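Local coordinates for protein excinuclease ABC, subunit A. (Deinococcus radiodurans, PDB 2VF7) that probably takes part in DNA repair as a zinc-containing, ATP-hydrolysing UvrA-family protein that binds DNA and recognises damage in it, at residues A[650-653]-A[659-662]; A[163-168]-A[214-219]; A[824-829]-A[835-840]; A[315-320]-A[358-363]. The protein carries 1 engineered substitution. All coordinates share one frame; numbering follows the deposited sequence. Where two conformers were deposited one is given.

Interaction 1 of 4, residues A[650-653]-A[659-662]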
loop_
_atom_site.group_PDB
_atom_site.type_symbol
_atom_site.label_atom_id
_atom_site.label_comp_id
_atom_site.label_asym_id
_atom_site.label_seq_id
_atom_site.Cartn_x
_atom_site.Cartn_y
_atom_site.Cartn_z
ATOM N N VAL A 650 17.911 9.533 -3.343
ATOM C CA VAL A 650 17.189 8.680 -4.283
ATOM C C VAL A 650 15.736 8.448 -3.845
ATOM O O VAL A 650 15.455 8.249 -2.658
ATOM C CB VAL A 650 17.943 7.339 -4.525
ATOM C CG1 VAL A 650 17.680 6.312 -3.396
ATOM C CG2 VAL A 650 17.583 6.762 -5.888
ATOM N N MET A 651 14.825 8.490 -4.814
ATOM C CA MET A 651 13.398 8.310 -4.543
ATOM C C MET A 651 13.043 6.851 -4.234
ATOM O O MET A 651 13.397 5.930 -4.978
ATOM C CB MET A 651 12.543 8.820 -5.712
ATOM C CG MET A 651 11.038 8.688 -5.478
ATOM S SD MET A 651 10.188 10.237 -5.138
ATOM C CE MET A 651 9.498 10.540 -6.765
ATOM N N VAL A 652 12.331 6.655 -3.131
ATOM C CA VAL A 652 11.882 5.331 -2.760
ATOM C C VAL A 652 10.388 5.181 -3.053
ATOM O O VAL A 652 9.538 5.406 -2.191
ATOM C CB VAL A 652 12.294 4.932 -1.309
ATOM C CG1 VAL A 652 13.813 4.774 -1.217
ATOM C CG2 VAL A 652 11.804 5.932 -0.275
ATOM N N GLU A 653 10.101 4.822 -4.307
ATOM C CA GLU A 653 8.745 4.533 -4.794
ATOM C C GLU A 653 8.246 3.219 -4.201
ATOM O O GLU A 653 7.424 2.506 -4.790
ATOM C CB GLU A 653 8.728 4.490 -6.327
ATOM C CG GLU A 653 8.550 5.863 -6.989
ATOM C CD GLU A 653 7.085 6.285 -7.093
ATOM O OE1 GLU A 653 6.787 7.454 -6.751
ATOM O OE2 GLU A 653 6.237 5.452 -7.510
ATOM N N SER A 659 5.569 9.107 -2.040
ATOM C CA SER A 659 6.976 8.680 -2.023
ATOM C C SER A 659 7.884 9.665 -1.267
ATOM O O SER A 659 7.595 10.863 -1.220
ATOM C CB SER A 659 7.467 8.504 -3.466
ATOM O OG SER A 659 8.441 7.481 -3.572
ATOM N N VAL A 660 8.970 9.156 -0.674
ATOM C CA VAL A 660 9.963 9.986 0.036
ATOM C C VAL A 660 11.396 9.743 -0.466
ATOM O O VAL A 660 11.608 8.921 -1.342
ATOM C CB VAL A 660 9.906 9.786 1.585
ATOM C CG1 VAL A 660 8.566 10.239 2.146
ATOM C CG2 VAL A 660 10.208 8.342 1.980
ATOM N N TYR A 661 12.370 10.454 0.105
ATOM C CA TYR A 661 13.778 10.371 -0.333
ATOM C C TYR A 661 14.718 9.688 0.671
ATOM O O TYR A 661 14.671 9.966 1.858
ATOM C CB TYR A 661 14.328 11.760 -0.712
ATOM C CG TYR A 661 13.814 12.306 -2.034
ATOM C CD1 TYR A 661 12.703 13.157 -2.079
ATOM C CD2 TYR A 661 14.432 11.965 -3.237
ATOM C CE1 TYR A 661 12.227 13.666 -3.299
ATOM C CE2 TYR A 661 13.971 12.458 -4.463
ATOM C CZ TYR A 661 12.871 13.319 -4.489
ATOM O OH TYR A 661 12.405 13.804 -5.705
ATOM N N ALA A 662 15.556 8.786 0.169
ATOM C CA ALA A 662 16.578 8.108 0.966
ATOM C C ALA A 662 17.962 8.518 0.455
ATOM O O ALA A 662 18.080 8.946 -0.692
ATOM C CB ALA A 662 16.403 6.609 0.862
#

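Interaction 2 of 4, residues A[163-168]-A[214-219]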
loop_
_atom_site.group_PDB
_atom_site.type_symbol
_atom_site.label_atom_id
_atom_site.label_comp_id
_atom_site.label_asym_id
_atom_site.label_seq_id
_atom_site.Cartn_x
_atom_site.Cartn_y
_atom_site.Cartn_z
ATOM N N VAL A 163 -5.411 16.754 -33.775
ATOM C CA VAL A 163 -4.050 16.865 -34.234
ATOM C C VAL A 163 -4.093 17.017 -35.757
ATOM O O VAL A 163 -4.935 16.412 -36.431
ATOM C CB VAL A 163 -3.235 15.649 -33.740
ATOM C CG1 VAL A 163 -3.183 14.530 -34.766
ATOM C CG2 VAL A 163 -1.871 16.081 -33.337
ATOM N N THR A 164 -3.232 17.874 -36.294
ATOM C CA THR A 164 -3.227 18.147 -37.737
ATOM C C THR A 164 -1.814 18.068 -38.274
ATOM O O THR A 164 -0.869 17.953 -37.505
ATOM C CB THR A 164 -3.790 19.536 -38.073
ATOM O OG1 THR A 164 -3.148 20.511 -37.259
ATOM C CG2 THR A 164 -5.286 19.594 -37.845
ATOM N N GLU A 165 -1.671 18.129 -39.595
ATOM C CA GLU A 165 -0.351 18.170 -40.199
ATOM C C GLU A 165 0.411 19.427 -39.794
ATOM O O GLU A 165 1.591 19.340 -39.480
ATOM C CB GLU A 165 -0.431 18.052 -41.713
ATOM C CG GLU A 165 0.930 18.050 -42.380
ATOM C CD GLU A 165 0.871 17.670 -43.834
ATOM O OE1 GLU A 165 -0.248 17.606 -44.380
ATOM O OE2 GLU A 165 1.948 17.443 -44.436
ATOM N N ASP A 166 -0.260 20.581 -39.805
ATOM C CA ASP A 166 0.359 21.840 -39.407
ATOM C C ASP A 166 0.771 21.838 -37.934
ATOM O O ASP A 166 1.850 22.332 -37.598
ATOM C CB ASP A 166 -0.553 23.047 -39.680
ATOM C CG ASP A 166 -1.317 22.944 -41.003
ATOM O OD1 ASP A 166 -1.971 21.897 -41.268
ATOM O OD2 ASP A 166 -1.300 23.932 -41.769
ATOM N N SER A 167 -0.071 21.294 -37.055
ATOM C CA SER A 167 0.248 21.267 -35.627
ATOM C C SER A 167 1.424 20.333 -35.325
ATOM O O SER A 167 2.224 20.614 -34.435
ATOM C CB SER A 167 -0.977 20.907 -34.779
ATOM O OG SER A 167 -1.360 19.550 -34.925
ATOM N N MET A 168 1.543 19.258 -36.105
ATOM C CA MET A 168 2.582 18.214 -35.934
ATOM C C MET A 168 3.852 18.397 -36.742
ATOM O O MET A 168 4.918 17.928 -36.346
ATOM C CB MET A 168 2.001 16.864 -36.323
ATOM C CG MET A 168 1.249 16.220 -35.228
ATOM S SD MET A 168 0.364 14.791 -35.822
ATOM C CE MET A 168 0.114 14.096 -34.229
ATOM N N GLU A 214 -0.235 10.630 -49.811
ATOM C CA GLU A 214 -0.560 9.300 -49.307
ATOM C C GLU A 214 0.373 8.878 -48.168
ATOM O O GLU A 214 -0.089 8.479 -47.093
ATOM C CB GLU A 214 -0.392 8.325 -50.465
ATOM C CG GLU A 214 -1.324 7.164 -50.506
ATOM C CD GLU A 214 -0.891 6.172 -51.571
ATOM O OE1 GLU A 214 -1.535 6.120 -52.655
ATOM O OE2 GLU A 214 0.132 5.476 -51.328
ATOM N N THR A 215 1.682 8.959 -48.426
ATOM C CA THR A 215 2.739 8.727 -47.426
ATOM C C THR A 215 2.648 9.730 -46.260
ATOM O O THR A 215 2.700 9.337 -45.088
ATOM C CB THR A 215 4.131 8.845 -48.092
ATOM O OG1 THR A 215 4.218 7.924 -49.186
ATOM C CG2 THR A 215 5.251 8.563 -47.122
ATOM N N ARG A 216 2.475 11.019 -46.567
ATOM C CA ARG A 216 2.410 12.011 -45.487
ATOM C C ARG A 216 1.232 11.728 -44.552
ATOM O O ARG A 216 1.391 11.747 -43.337
ATOM C CB ARG A 216 2.432 13.451 -46.001
ATOM C CG ARG A 216 3.662 13.713 -46.896
ATOM C CD ARG A 216 3.832 15.166 -47.334
ATOM N NE ARG A 216 2.558 15.846 -47.349
ATOM C CZ ARG A 216 1.860 16.104 -48.436
ATOM N NH1 ARG A 216 2.315 15.755 -49.623
ATOM N NH2 ARG A 216 0.703 16.715 -48.320
ATOM N N HIS A 217 0.082 11.402 -45.126
ATOM C CA HIS A 217 -1.079 11.005 -44.345
ATOM C C HIS A 217 -0.812 9.783 -43.455
ATOM O O HIS A 217 -1.088 9.819 -42.252
ATOM C CB HIS A 217 -2.268 10.735 -45.264
ATOM C CG HIS A 217 -3.586 10.775 -44.558
ATOM N ND1 HIS A 217 -4.287 9.636 -44.224
ATOM C CD2 HIS A 217 -4.325 11.819 -44.108
ATOM C CE1 HIS A 217 -5.400 9.975 -43.599
ATOM N NE2 HIS A 217 -5.448 11.294 -43.519
ATOM N N TRP A 218 -0.282 8.714 -44.047
ATOM C CA TRP A 218 0.036 7.469 -43.323
ATOM C C TRP A 218 0.927 7.701 -42.104
ATOM O O TRP A 218 0.572 7.345 -40.984
ATOM C CB TRP A 218 0.713 6.484 -44.271
ATOM C CG TRP A 218 0.791 5.103 -43.744
ATOM C CD1 TRP A 218 -0.171 4.147 -43.836
ATOM C CD2 TRP A 218 1.890 4.506 -43.047
ATOM N NE1 TRP A 218 0.251 2.989 -43.236
ATOM C CE2 TRP A 218 1.515 3.176 -42.746
ATOM C CE3 TRP A 218 3.156 4.958 -42.656
ATOM C CZ2 TRP A 218 2.352 2.295 -42.058
ATOM C CZ3 TRP A 218 3.993 4.078 -41.970
ATOM C CH2 TRP A 218 3.585 2.758 -41.684
ATOM N N ILE A 219 2.081 8.321 -42.334
ATOM C CA ILE A 219 3.044 8.642 -41.285
ATOM C C ILE A 219 2.390 9.340 -40.090
ATOM O O ILE A 219 2.646 8.999 -38.927
ATOM C CB ILE A 219 4.202 9.496 -41.873
ATOM C CG1 ILE A 219 4.974 8.653 -42.892
ATOM C CG2 ILE A 219 5.120 10.044 -40.774
ATOM C CD1 ILE A 219 6.037 9.390 -43.643
#

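Interaction 3 of 4, residues A[824-829]-A[835-840]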
loop_
_atom_site.group_PDB
_atom_site.type_symbol
_atom_site.label_atom_id
_atom_site.label_comp_id
_atom_site.label_asym_id
_atom_site.label_seq_id
_atom_site.Cartn_x
_atom_site.Cartn_y
_atom_site.Cartn_z
ATOM N N GLU A 824 -4.306 55.017 12.659
ATOM C CA GLU A 824 -5.534 55.504 12.026
ATOM C C GLU A 824 -6.547 54.361 11.878
ATOM O O GLU A 824 -7.670 54.461 12.363
ATOM C CB GLU A 824 -5.236 56.176 10.672
ATOM C CG GLU A 824 -4.856 57.670 10.777
ATOM C CD GLU A 824 -4.299 58.289 9.464
ATOM O OE1 GLU A 824 -4.312 57.620 8.409
ATOM O OE2 GLU A 824 -3.844 59.463 9.491
ATOM N N VAL A 825 -6.121 53.278 11.239
ATOM C CA VAL A 825 -6.940 52.074 11.011
ATOM C C VAL A 825 -7.410 51.329 12.274
ATOM O O VAL A 825 -8.373 50.571 12.219
ATOM C CB VAL A 825 -6.200 51.081 10.062
ATOM C CG1 VAL A 825 -6.995 49.795 9.867
ATOM C CG2 VAL A 825 -5.953 51.734 8.717
ATOM N N ALA A 826 -6.726 51.546 13.396
ATOM C CA ALA A 826 -7.031 50.889 14.665
ATOM C C ALA A 826 -8.285 51.464 15.288
ATOM O O ALA A 826 -8.794 50.924 16.268
ATOM C CB ALA A 826 -5.876 51.046 15.624
ATOM N N GLN A 827 -8.759 52.572 14.720
ATOM C CA GLN A 827 -9.950 53.281 15.190
ATOM C C GLN A 827 -11.082 53.262 14.159
ATOM O O GLN A 827 -12.180 53.734 14.437
ATOM C CB GLN A 827 -9.600 54.732 15.547
ATOM C CG GLN A 827 -8.396 54.912 16.481
ATOM C CD GLN A 827 -8.650 54.452 17.923
ATOM O OE1 GLN A 827 -7.707 54.186 18.672
ATOM N NE2 GLN A 827 -9.918 54.358 18.309
ATOM N N ALA A 828 -10.805 52.705 12.981
ATOM C CA ALA A 828 -11.769 52.645 11.875
ATOM C C ALA A 828 -13.039 51.850 12.172
ATOM O O ALA A 828 -13.027 50.836 12.878
ATOM C CB ALA A 828 -11.113 52.137 10.614
ATOM N N ALA A 829 -14.132 52.354 11.606
ATOM C CA ALA A 829 -15.479 51.823 11.791
ATOM C C ALA A 829 -15.792 50.801 10.702
ATOM O O ALA A 829 -15.338 50.926 9.548
ATOM C CB ALA A 829 -16.504 52.966 11.765
ATOM N N PRO A 835 -10.187 46.392 16.241
ATOM C CA PRO A 835 -9.958 46.063 17.654
ATOM C C PRO A 835 -8.659 45.291 17.937
ATOM O O PRO A 835 -7.989 45.581 18.924
ATOM C CB PRO A 835 -11.183 45.215 18.027
ATOM C CG PRO A 835 -11.879 44.906 16.729
ATOM C CD PRO A 835 -11.553 46.021 15.826
ATOM N N TYR A 836 -8.325 44.329 17.082
ATOM C CA TYR A 836 -7.125 43.486 17.227
ATOM C C TYR A 836 -5.820 44.231 16.924
ATOM O O TYR A 836 -4.795 43.980 17.564
ATOM C CB TYR A 836 -7.237 42.226 16.339
ATOM C CG TYR A 836 -8.359 41.313 16.771
ATOM C CD1 TYR A 836 -9.577 41.313 16.101
ATOM C CD2 TYR A 836 -8.211 40.466 17.886
ATOM C CE1 TYR A 836 -10.616 40.491 16.513
ATOM C CE2 TYR A 836 -9.235 39.633 18.297
ATOM C CZ TYR A 836 -10.445 39.653 17.610
ATOM O OH TYR A 836 -11.497 38.842 18.033
ATOM N N LEU A 837 -5.863 45.127 15.938
ATOM C CA LEU A 837 -4.748 46.023 15.654
ATOM C C LEU A 837 -4.525 46.918 16.872
ATOM O O LEU A 837 -3.395 47.106 17.305
ATOM C CB LEU A 837 -5.023 46.876 14.410
ATOM C CG LEU A 837 -3.915 47.155 13.373
ATOM C CD1 LEU A 837 -4.299 48.323 12.513
ATOM C CD2 LEU A 837 -2.516 47.373 13.952
ATOM N N ARG A 838 -5.616 47.444 17.421
ATOM C CA ARG A 838 -5.603 48.296 18.619
ATOM C C ARG A 838 -4.967 47.627 19.855
ATOM O O ARG A 838 -4.165 48.244 20.543
ATOM C CB ARG A 838 -7.030 48.746 18.912
ATOM C CG ARG A 838 -7.195 49.837 19.929
ATOM C CD ARG A 838 -8.676 49.919 20.357
ATOM N NE ARG A 838 -9.571 50.060 19.201
ATOM C CZ ARG A 838 -10.753 49.463 19.070
ATOM N NH1 ARG A 838 -11.217 48.660 20.025
ATOM N NH2 ARG A 838 -11.479 49.691 17.972
ATOM N N ALA A 839 -5.324 46.372 20.130
ATOM C CA ALA A 839 -4.691 45.584 21.195
ATOM C C ALA A 839 -3.175 45.408 20.990
ATOM O O ALA A 839 -2.410 45.416 21.961
ATOM C CB ALA A 839 -5.376 44.232 21.333
ATOM N N ALA A 840 -2.769 45.242 19.726
ATOM C CA ALA A 840 -1.363 45.174 19.279
ATOM C C ALA A 840 -0.587 46.475 19.453
ATOM O O ALA A 840 0.614 46.464 19.706
ATOM C CB ALA A 840 -1.314 44.771 17.828
#

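Interaction 4 of 4, residues A[315-320]-A[358-363]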
loop_
_atom_site.group_PDB
_atom_site.type_symbol
_atom_site.label_atom_id
_atom_site.label_comp_id
_atom_site.label_asym_id
_atom_site.label_seq_id
_atom_site.Cartn_x
_atom_site.Cartn_y
_atom_site.Cartn_z
ATOM N N LEU A 315 -21.025 26.938 -6.912
ATOM C CA LEU A 315 -21.443 27.815 -5.822
ATOM C C LEU A 315 -20.638 27.629 -4.538
ATOM O O LEU A 315 -20.117 26.542 -4.284
ATOM C CB LEU A 315 -22.929 27.597 -5.526
ATOM C CG LEU A 315 -23.940 27.724 -6.663
ATOM C CD1 LEU A 315 -25.341 27.661 -6.079
ATOM C CD2 LEU A 315 -23.727 29.013 -7.451
ATOM N N PRO A 316 -20.520 28.693 -3.722
ATOM C CA PRO A 316 -19.856 28.534 -2.438
ATOM C C PRO A 316 -20.607 27.579 -1.519
ATOM O O PRO A 316 -21.830 27.445 -1.626
ATOM C CB PRO A 316 -19.886 29.949 -1.844
ATOM C CG PRO A 316 -20.095 30.844 -2.985
ATOM C CD PRO A 316 -20.948 30.084 -3.939
ATOM N N LEU A 317 -19.871 26.939 -0.614
ATOM C CA LEU A 317 -20.450 26.029 0.380
ATOM C C LEU A 317 -21.586 26.660 1.209
ATOM O O LEU A 317 -22.532 25.975 1.605
ATOM C CB LEU A 317 -19.349 25.473 1.290
ATOM C CG LEU A 317 -18.133 24.858 0.592
ATOM C CD1 LEU A 317 -16.983 24.710 1.566
ATOM C CD2 LEU A 317 -18.464 23.513 -0.060
ATOM N N ALA A 318 -21.480 27.965 1.456
ATOM C CA ALA A 318 -22.489 28.725 2.193
ATOM C C ALA A 318 -23.806 28.838 1.428
ATOM O O ALA A 318 -24.887 28.806 2.030
ATOM C CB ALA A 318 -21.964 30.109 2.531
ATOM N N ARG A 319 -23.705 28.978 0.107
ATOM C CA ARG A 319 -24.868 29.081 -0.765
ATOM C C ARG A 319 -25.566 27.738 -0.932
ATOM O O ARG A 319 -26.797 27.676 -0.940
ATOM C CB ARG A 319 -24.484 29.662 -2.133
ATOM C CG ARG A 319 -24.035 31.130 -2.103
ATOM C CD ARG A 319 -25.171 32.081 -1.757
ATOM N NE ARG A 319 -26.013 32.395 -2.910
ATOM C CZ ARG A 319 -27.191 33.012 -2.838
ATOM N NH1 ARG A 319 -27.697 33.381 -1.663
ATOM N NH2 ARG A 319 -27.874 33.257 -3.949
ATOM N N VAL A 320 -24.776 26.673 -1.063
ATOM C CA VAL A 320 -25.305 25.308 -1.126
ATOM C C VAL A 320 -26.046 24.967 0.175
ATOM O O VAL A 320 -27.105 24.345 0.145
ATOM C CB VAL A 320 -24.195 24.260 -1.406
ATOM C CG1 VAL A 320 -24.747 22.852 -1.345
ATOM C CG2 VAL A 320 -23.551 24.496 -2.769
ATOM N N LYS A 358 -25.756 19.142 7.942
ATOM C CA LYS A 358 -25.090 18.938 9.228
ATOM C C LYS A 358 -23.581 18.963 9.015
ATOM O O LYS A 358 -22.853 19.646 9.740
ATOM C CB LYS A 358 -25.520 17.609 9.857
ATOM C CG LYS A 358 -24.949 17.331 11.258
ATOM C CD LYS A 358 -24.712 15.827 11.484
ATOM C CE LYS A 358 -23.579 15.285 10.582
ATOM N NZ LYS A 358 -23.477 13.793 10.592
ATOM N N ARG A 359 -23.126 18.215 8.014
ATOM C CA ARG A 359 -21.736 18.263 7.559
ATOM C C ARG A 359 -21.314 19.672 7.169
ATOM O O ARG A 359 -20.260 20.135 7.587
ATOM C CB ARG A 359 -21.516 17.314 6.383
ATOM C CG ARG A 359 -21.236 15.901 6.801
ATOM C CD ARG A 359 -21.692 14.907 5.756
ATOM N NE ARG A 359 -22.353 13.774 6.399
ATOM C CZ ARG A 359 -21.776 12.607 6.679
ATOM N NH1 ARG A 359 -20.508 12.381 6.354
ATOM N NH2 ARG A 359 -22.483 11.655 7.282
ATOM N N LEU A 360 -22.146 20.353 6.384
ATOM C CA LEU A 360 -21.835 21.696 5.899
ATOM C C LEU A 360 -21.640 22.725 7.012
ATOM O O LEU A 360 -20.833 23.636 6.867
ATOM C CB LEU A 360 -22.897 22.176 4.899
ATOM C CG LEU A 360 -22.726 21.731 3.447
ATOM C CD1 LEU A 360 -24.058 21.620 2.737
ATOM C CD2 LEU A 360 -21.806 22.688 2.713
ATOM N N ASP A 361 -22.361 22.564 8.118
ATOM C CA ASP A 361 -22.260 23.484 9.266
ATOM C C ASP A 361 -20.867 23.483 9.894
ATOM O O ASP A 361 -20.369 24.529 10.306
ATOM C CB ASP A 361 -23.339 23.187 10.330
ATOM C CG ASP A 361 -24.579 24.090 10.195
ATOM O OD1 ASP A 361 -24.514 25.164 9.548
ATOM O OD2 ASP A 361 -25.639 23.735 10.757
ATOM N N VAL A 362 -20.256 22.304 9.959
ATOM C CA VAL A 362 -18.877 22.133 10.442
ATOM C C VAL A 362 -17.869 22.982 9.639
ATOM O O VAL A 362 -17.051 23.696 10.224
ATOM C CB VAL A 362 -18.469 20.627 10.432
ATOM C CG1 VAL A 362 -16.969 20.454 10.614
ATOM C CG2 VAL A 362 -19.233 19.853 11.500
ATOM N N LEU A 363 -17.960 22.896 8.310
ATOM C CA LEU A 363 -17.131 23.663 7.371
ATOM C C LEU A 363 -17.390 25.165 7.473
ATOM O O LEU A 363 -16.458 25.975 7.483
ATOM C CB LEU A 363 -17.416 23.216 5.923
ATOM C CG LEU A 363 -16.983 21.872 5.302
ATOM C CD1 LEU A 363 -15.461 21.751 5.224
ATOM C CD2 LEU A 363 -17.574 20.647 5.987
#

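Interaction 1 of 4, residues A[650-653]-A[659-662]
The aromatic ring of Tyr-661 has Met-651 SD over one face, 4.5 Å from the ring centroid and 23° off the ring normal, a Met-aromatic contact displaced toward the rim. Over the same face, nearer its rim, Met-651 CB lies 4.1 Å from Tyr-661 CE2. Met-651 reaches this place with CG anti to the backbone N (chi1 -179°) and a chain that then bends twice, which also brings its CG 3.4 Å from Ser-659 OG. That hydroxyl donates a 2.7 Å hydrogen bond to Val-652 O, approaching from above the carbonyl plane and not along a lone pair. An alanine in place of Ser-659 would remove this donor, and the Val-652 carbonyl would probably lose a bond that joins the two arms of the hairpin near its turn. Met-651 and Tyr-661 form a non-hydrogen-bonded pair of an antiparallel hairpin, flanked by backbone bonds from Ala-662 N to Val-650 O (2.9 Å) and from Val-652 N to Val-660 O (3.0 Å). On the other face Val-652 divides its methyls, CG1 meeting Ala-662 CB at 3.8 Å and CG2 meeting Val-660 CG2 at 3.7 Å. Val-650 lies close to the zinc-binding Cys-644 and Cys-664, so the hairpin adjoins that metal site. Loop residues Pro-598 and Thr-729 touch Tyr-661, while Ala-80 of helix 77-80 packs against Val-652 and Val-660.

Interaction 2 of 4, residues A[163-168]-A[214-219]
A salt bridge at the protein surface, between Glu-165 and Arg-216, links the first turn of helix 165-168 to helix 213-221 in the UvrA DNA-binding domain. Very little else passes between the two segments. Glu-165 OE2 stands 3.4 Å from Arg-216 NE, a weak hydrogen bond with an N-H...O angle of 158°. The carboxylate comes to the edge of the guanidinium, near its plane, and the two flat groups are only 25° from coplanar. Glu-165 stretches across because its CG is anti to the backbone N (chi1 -178°) and the chain stays extended beyond it. Both charged ends have firmer partners: OE2 also accepts from Trp-208 NE1, and Arg-216 NH1 donates to Leu-211 O. A methionine in place of Arg-216 would probably leave Glu-165 without its opposite charge and the Leu-211 carbonyl without that donor. The helix bearing the glutamate is set by Thr-164 at its N-cap, whose backbone N donates to Ser-167 OG at 2.9 Å, while Ser-167 OG is also bonded to Tyr-281 O. This N-cap-to-N3 link is one of the two bonds that define a capping box, a motif of helix starts.

Interaction 3 of 4, residues A[824-829]-A[835-840]
Val-825 of helix 822-825 makes the first touch, its CG1 lying 4.1 Å from Leu-837 CD1. The two side chains approach at a slant, and the valine presents this branch because CG1 is anti to the backbone N (chi1 177°). Leu-837 in turn has Val-796 of helix 793-796 against it, so it is touched by residues of two preceding helices. Next comes Ala-826, which gives the contact most of its substance. Its CB points toward helix 834-840 and sits 4.2 Å from Arg-838 CB, a small side chain that lets the CA atoms of Ala-826 and Arg-838 come within 4.9 Å. Its carbonyl is the polar link: Arg-838 NE donates to Ala-826 O at 3.2 Å, at a C=O...N angle of 164°, and Arg-838 NH2 adds a weak bond to the same oxygen at 3.4 Å. One oxygen thus receives two N-H groups from the edge of one guanidinium, a face of which also rests over Pro-835 CA. A bend at chi3 (-54°) swings the guanidinium round so that NE meets Ala-826 O. Beyond Ala-826, the end of Gln-827 leans back toward the same arginine. Two short helices joined by a loop, at the C-terminal end of the chain, lie beside the ABC-type nucleotide-binding fold just after its edge strand 816-820.

Interaction 4 of 4, residues A[315-320]-A[358-363]
Leu-360 faces Leu-317 and Val-320 with its two methyls spread between them. CD2 turns to Leu-317, lying 4.0 Å from Leu-317 CB and 3.5 Å from Leu-317 O, so it meets the root of that side chain and its carbonyl in plain van der Waals contact. CD1 goes to the other neighbour and comes within 4.3 Å of Val-320 CG1. Leu-317 and Val-320 are three residues apart, one turn of helix 317-328, and the branched end of Leu-360 bridges them. Leu-317 sends its CG away from its own carbonyl carbon (chi1 -51°), leaving CB and the carbonyl oxygen accessible to the methyl of Leu-360. Its CD1 lies near Leu-363 CB, at 4.6 Å just beyond contact. In Val-320, by contrast, CG1 stands anti to the backbone N (chi1 175°), which presents that methyl to Leu-360 CD1. The contact is a helix-helix packing of aliphatic side chains within the helical region leading up to helix 382-393, whose start overlaps a sequence resembling the ABC signature motif. Leu-363 touches Leu-388 and Ala-391 of that helix, while Leu-360 also reaches Leu-324 and Ser-321, and Leu-116 of helix 116-127. Helix 317-328 begins with Pro-316 at its N-cap, whose carbonyl accepts the 3.1 Å bond from Val-320 N to Pro-316 O. Backbone bonds join Leu-317 to Leu-371 and Ala-318 to Gly-369, and the intervening Tyr-370 is an ADP-binding residue.

How the interactions relate
The four contacts lie apart, none touching another, and follow the chain in the order interaction 2, interaction 4, interaction 1, interaction 3. Two relate to nucleotide: the side chain of Tyr-661 in interaction 1 and that of Leu-317 in interaction 4 each lie about 9 Å from a bound ADP, though the centres of these contacts are 38 Å apart. Interaction 1 is also close to zinc, Val-650's side chain being about 7 Å away. In interaction 3 the side chain of Val-825 is about 12 Å from that of Lys-536, an ADP-binding residue. Interaction 2 stands farthest off, 67 Å centre to centre from interaction 3, in the DNA-binding domain and away from these sites.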